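Local coordinates for oxysterol-binding protein homolog 1 (Saccharomyces cerevisiae, PDB 5H28), which transfers sterols and other lipids between membranes without vesicles, and is targeted to the nucleus-vacuole junction by the ankyrin repeats that this fragment carries, at residues Leu10-Gln15 and Pro19-Leu24. Residues are numbered along the deposited sequence; the frame is centred on the assembly and turned at random.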
# COMPACT_ATOMS: atom_id res chain seq x y z
N LEU A 10 21.17 6.17 -20.02
CA LEU A 10 22.19 5.91 -19.02
C LEU A 10 23.32 6.94 -19.12
O LEU A 10 23.87 7.36 -18.10
CB LEU A 10 22.76 4.50 -19.19
CG LEU A 10 21.87 3.38 -18.64
CD1 LEU A 10 22.35 2.03 -19.15
CD2 LEU A 10 21.90 3.42 -17.12
N ASP A 11 23.65 7.36 -20.34
CA ASP A 11 24.72 8.33 -20.54
C ASP A 11 24.36 9.66 -19.89
O ASP A 11 25.18 10.28 -19.21
CB ASP A 11 24.98 8.52 -22.04
CG ASP A 11 26.27 9.29 -22.32
OD1 ASP A 11 27.33 8.88 -21.81
OD2 ASP A 11 26.21 10.29 -23.05
N ALA A 12 23.12 10.09 -20.09
CA ALA A 12 22.65 11.35 -19.52
C ALA A 12 22.57 11.25 -17.99
O ALA A 12 22.93 12.19 -17.28
CB ALA A 12 21.28 11.71 -20.10
N LEU A 13 22.11 10.11 -17.49
CA LEU A 13 21.99 9.93 -16.05
C LEU A 13 23.35 9.94 -15.37
O LEU A 13 23.50 10.53 -14.29
CB LEU A 13 21.24 8.63 -15.74
CG LEU A 13 19.75 8.63 -16.11
CD1 LEU A 13 19.19 7.22 -15.99
CD2 LEU A 13 18.98 9.59 -15.21
N ARG A 14 24.34 9.31 -15.98
CA ARG A 14 25.68 9.28 -15.39
C ARG A 14 26.28 10.67 -15.32
O ARG A 14 27.01 10.99 -14.38
CB ARG A 14 26.62 8.37 -16.19
CG ARG A 14 26.25 6.90 -16.17
CD ARG A 14 27.42 6.03 -16.60
NE ARG A 14 27.03 4.65 -16.83
CZ ARG A 14 26.47 4.20 -17.95
NH1 ARG A 14 26.14 2.93 -18.07
NH2 ARG A 14 26.26 5.04 -18.96
N GLN A 15 25.98 11.51 -16.31
CA GLN A 15 26.50 12.86 -16.32
C GLN A 15 25.97 13.68 -15.15
O GLN A 15 26.57 14.68 -14.75
CB GLN A 15 26.17 13.55 -17.65
CG GLN A 15 27.23 13.29 -18.71
CD GLN A 15 26.91 13.94 -20.04
OE1 GLN A 15 26.50 15.10 -20.09
NE2 GLN A 15 27.10 13.20 -21.12
N PRO A 19 18.71 19.24 -15.57
CA PRO A 19 18.28 20.10 -16.68
C PRO A 19 18.60 19.47 -18.04
O PRO A 19 17.79 19.52 -18.97
CB PRO A 19 19.06 21.39 -16.44
CG PRO A 19 19.11 21.45 -14.95
CD PRO A 19 19.45 20.02 -14.57
N ASN A 20 19.78 18.86 -18.14
CA ASN A 20 20.20 18.20 -19.38
C ASN A 20 19.32 16.99 -19.69
O ASN A 20 18.95 16.75 -20.84
CB ASN A 20 21.66 17.78 -19.27
CG ASN A 20 22.14 17.01 -20.48
OD1 ASN A 20 22.20 17.54 -21.59
ND2 ASN A 20 22.49 15.74 -20.27
N LEU A 21 18.98 16.23 -18.65
CA LEU A 21 18.13 15.05 -18.80
C LEU A 21 16.75 15.47 -19.30
O LEU A 21 16.20 14.87 -20.22
CB LEU A 21 18.00 14.32 -17.46
CG LEU A 21 16.98 13.18 -17.42
CD1 LEU A 21 17.45 12.03 -18.30
CD2 LEU A 21 16.78 12.71 -15.99
N GLN A 22 16.21 16.51 -18.68
CA GLN A 22 14.89 17.03 -19.03
C GLN A 22 14.83 17.41 -20.50
O GLN A 22 13.86 17.09 -21.20
CB GLN A 22 14.58 18.23 -18.14
CG GLN A 22 13.17 18.77 -18.25
CD GLN A 22 12.86 19.74 -17.13
OE1 GLN A 22 13.59 20.70 -16.89
NE2 GLN A 22 11.76 19.50 -16.43
N ASP A 23 15.87 18.09 -20.98
CA ASP A 23 15.91 18.51 -22.37
C ASP A 23 16.07 17.31 -23.30
O ASP A 23 15.46 17.25 -24.37
CB ASP A 23 17.07 19.49 -22.60
CG ASP A 23 16.75 20.89 -22.09
OD1 ASP A 23 15.76 21.48 -22.58
OD2 ASP A 23 17.48 21.40 -21.22
N LEU A 24 16.87 16.34 -22.88
CA LEU A 24 17.10 15.13 -23.67
C LEU A 24 15.79 14.38 -23.89
O LEU A 24 15.48 13.96 -25.01
CB LEU A 24 18.12 14.24 -22.95
CG LEU A 24 18.52 12.89 -23.55
CD1 LEU A 24 17.40 11.89 -23.37
CD2 LEU A 24 18.89 13.05 -25.02
O HOH W 1 22.73 14.89 -17.53
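Ala-12 points at Leu-21, and Leu-13 reaches it with CD2, across an antiparallel helical hairpin at the N-terminal end of the ankyrin domain. The hairpin joins helix 2-15 to helix 18-28 through a short connection. The two segment axes come within 9.3 Å and run at 161°. The small Ala-12 sits where the backbones are nearest, with its CA 5.9 Å from the CA of Leu-21. Leu-21 CD1 meets Ala-12 CB at 4.2 Å. Leu-21 CD2 meets Leu-13 CD2 at 3.9 Å. Leu-21 holds CG anti to its backbone N (chi1 172°), which turns CD1 back to Ala-12 and sets CD2 against the end of Leu-13. Farther out, Leu-13 rests on Tyr-47, Val-51 and Val-56, and Leu-21 on Ile-60, so the hairpin packs against helices 44-51 and 54-64. Toward the turn the contact becomes polar. The Gln-15 and Asn-20 amides lie nearly parallel, 15° between planes, but Gln-15 OE1 stays 4.1 Å from Asn-20 ND2, too far to bond. Ser-17 OG in the turn hydrogen-bonds Asn-20 N. One water bridges the helices: it accepts from Asn-20 ND2 at 2.9 Å and donates to Ala-12 O at 2.7 Å.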